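Local coordinates for protein deseasin MCP-01 (Pseudoalteromonas sp., PDB 3VV3) that hydrolyses peptide bonds as a collagen-degrading serine protease of the subtilisin family, at residues R167-S172 against A192-V197. Residues are numbered along the deposited sequence; the frame is centred on the assembly and turned at random.
Sequences RVLNNS and ADILFV
L169 is gripped on both its backbone polar atoms by strand 195-199: its N donates to L195 O at 2.8 Å, nearly in line with that carbonyl, and its O accepts V197 N at 2.9 Å. With L195 N bonded to R167 O and N171 N to V197 O, this makes a parallel ladder, its strands inclined by 18°. Packing is tight on the face bearing L169 and F196. The L169 side chain crosses that of I194, CG resting 3.6 Å from I194 CG2, while L169 CD1 approaches F196 CD2 obliquely, at 4.3 Å. One face of the F196 ring is stacked by the side-chain amide of N171, the two planes 12° apart and N171 CG 3.3 Å from F196 CZ. The other face of the ladder is looser between the two strands, V168 CG1 coming no nearer than 4.2 Å to V197 CG2. Partly exposed R167 and D193 mark the wetter end. There the R167 chain, bent at chi3 (55°), presents NE to D193 O at 2.8 Å, in the planes of both guanidinium and carbonyl, and a water donates to R167 O and D193 O. A Schellman motif at D193 ends helix 180-191, the helix that links the two parallel strands in a beta-alpha-beta unit of the subtilase core. Helix 146-161 packs on L169 and F196; on the opposite face helix 292-301 meets L195, helices 105-114 and 269-284 touch N170, which lies near a probable Ser-His-Asp triad, and strands 45-50 and 222-228 continue the sheet.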
loop_
_atom_site.group_PDB
_atom_site.type_symbol
_atom_site.label_atom_id
_atom_site.label_comp_id
_atom_site.label_asym_id
_atom_site.label_seq_id
_atom_site.Cartn_x
_atom_site.Cartn_y
_atom_site.Cartn_z
ATOM N N ARG A 167 10.618 18.106 -16.910
ATOM C CA ARG A 167 10.448 17.155 -18.003
ATOM C C ARG A 167 10.200 15.727 -17.539
ATOM O O ARG A 167 10.214 14.803 -18.352
ATOM C CB ARG A 167 11.661 17.190 -18.945
ATOM C CG ARG A 167 11.809 18.536 -19.664
ATOM C CD ARG A 167 12.810 18.429 -20.797
ATOM N NE ARG A 167 12.439 17.351 -21.707
ATOM C CZ ARG A 167 13.271 16.782 -22.573
ATOM N NH1 ARG A 167 14.532 17.194 -22.664
ATOM N NH2 ARG A 167 12.839 15.794 -23.342
ATOM N N VAL A 168 9.970 15.552 -16.238
ATOM C CA VAL A 168 9.717 14.220 -15.681
ATOM C C VAL A 168 8.585 14.278 -14.673
ATOM O O VAL A 168 8.590 15.125 -13.776
ATOM C CB VAL A 168 10.960 13.635 -14.969
ATOM C CG1 VAL A 168 10.629 12.242 -14.402
ATOM C CG2 VAL A 168 12.163 13.564 -15.916
ATOM N N LEU A 169 7.606 13.391 -14.835
ATOM C CA LEU A 169 6.530 13.239 -13.863
ATOM C C LEU A 169 6.560 11.841 -13.277
ATOM O O LEU A 169 6.676 10.847 -14.005
ATOM C CB LEU A 169 5.163 13.475 -14.508
ATOM C CG LEU A 169 4.924 14.892 -14.999
ATOM C CD1 LEU A 169 3.577 14.956 -15.715
ATOM C CD2 LEU A 169 4.982 15.854 -13.812
ATOM N N ASN A 170 6.454 11.776 -11.955
ATOM C CA ASN A 170 6.362 10.507 -11.256
ATOM C C ASN A 170 4.913 10.201 -10.901
ATOM O O ASN A 170 4.252 10.983 -10.201
ATOM C CB ASN A 170 7.208 10.547 -9.988
ATOM C CG ASN A 170 7.223 9.221 -9.273
ATOM O OD1 ASN A 170 6.324 8.904 -8.489
ATOM N ND2 ASN A 170 8.231 8.426 -9.555
ATOM N N ASN A 171 4.418 9.066 -11.386
ATOM C CA ASN A 171 3.035 8.673 -11.154
ATOM C C ASN A 171 2.935 7.305 -10.504
ATOM O O ASN A 171 2.700 6.299 -11.182
ATOM C CB ASN A 171 2.257 8.713 -12.470
ATOM C CG ASN A 171 2.324 10.075 -13.126
ATOM O OD1 ASN A 171 3.198 10.338 -13.964
ATOM N ND2 ASN A 171 1.433 10.961 -12.721
ATOM N N SER A 172 3.148 7.287 -9.191
ATOM C CA SER A 172 3.093 6.060 -8.391
ATOM C C SER A 172 1.677 5.824 -7.900
ATOM O O SER A 172 1.405 5.836 -6.694
ATOM C CB SER A 172 4.052 6.158 -7.204
ATOM O OG SER A 172 5.402 6.152 -7.646
ATOM N N ALA A 192 4.662 18.934 -24.523
ATOM C CA ALA A 192 5.504 19.784 -23.675
ATOM C C ALA A 192 6.864 19.163 -23.338
ATOM O O ALA A 192 7.636 19.728 -22.556
ATOM C CB ALA A 192 4.759 20.155 -22.390
ATOM N N ASP A 193 7.145 17.999 -23.918
ATOM C CA ASP A 193 8.411 17.275 -23.730
ATOM C C ASP A 193 8.584 16.706 -22.327
ATOM O O ASP A 193 9.678 16.741 -21.758
ATOM C CB ASP A 193 9.616 18.145 -24.114
ATOM C CG ASP A 193 9.533 18.655 -25.550
ATOM O OD1 ASP A 193 9.207 17.861 -26.454
ATOM O OD2 ASP A 193 9.798 19.859 -25.769
ATOM N N ILE A 194 7.500 16.153 -21.792
ATOM C CA ILE A 194 7.512 15.588 -20.447
ATOM C C ILE A 194 7.395 14.067 -20.504
ATOM O O ILE A 194 6.580 13.525 -21.249
ATOM C CB ILE A 194 6.359 16.170 -19.608
ATOM C CG1 ILE A 194 6.533 17.688 -19.484
ATOM C CG2 ILE A 194 6.298 15.512 -18.217
ATOM C CD1 ILE A 194 5.367 18.392 -18.788
ATOM N N LEU A 195 8.230 13.396 -19.719
ATOM C CA LEU A 195 8.206 11.945 -19.611
ATOM C C LEU A 195 7.288 11.570 -18.458
ATOM O O LEU A 195 7.441 12.085 -17.355
ATOM C CB LEU A 195 9.618 11.435 -19.323
ATOM C CG LEU A 195 9.813 9.930 -19.141
ATOM C CD1 LEU A 195 9.731 9.236 -20.491
ATOM C CD2 LEU A 195 11.164 9.670 -18.480
ATOM N N PHE A 196 6.343 10.665 -18.717
ATOM C CA PHE A 196 5.297 10.308 -17.759
ATOM C C PHE A 196 5.613 8.913 -17.248
ATOM O O PHE A 196 5.290 7.927 -17.908
ATOM C CB PHE A 196 3.926 10.316 -18.468
ATOM C CG PHE A 196 2.731 10.156 -17.542
ATOM C CD1 PHE A 196 2.342 8.902 -17.093
ATOM C CD2 PHE A 196 1.985 11.265 -17.153
ATOM C CE1 PHE A 196 1.237 8.755 -16.257
ATOM C CE2 PHE A 196 0.884 11.129 -16.314
ATOM C CZ PHE A 196 0.511 9.875 -15.867
ATOM N N VAL A 197 6.260 8.831 -16.086
ATOM C CA VAL A 197 6.653 7.537 -15.531
ATOM C C VAL A 197 5.516 6.992 -14.675
ATOM O O VAL A 197 4.954 7.720 -13.863
ATOM C CB VAL A 197 7.923 7.665 -14.681
ATOM C CG1 VAL A 197 8.486 6.287 -14.359
ATOM C CG2 VAL A 197 8.960 8.511 -15.420
HETATM O O HOH W 1 11.204 14.062 -21.291
#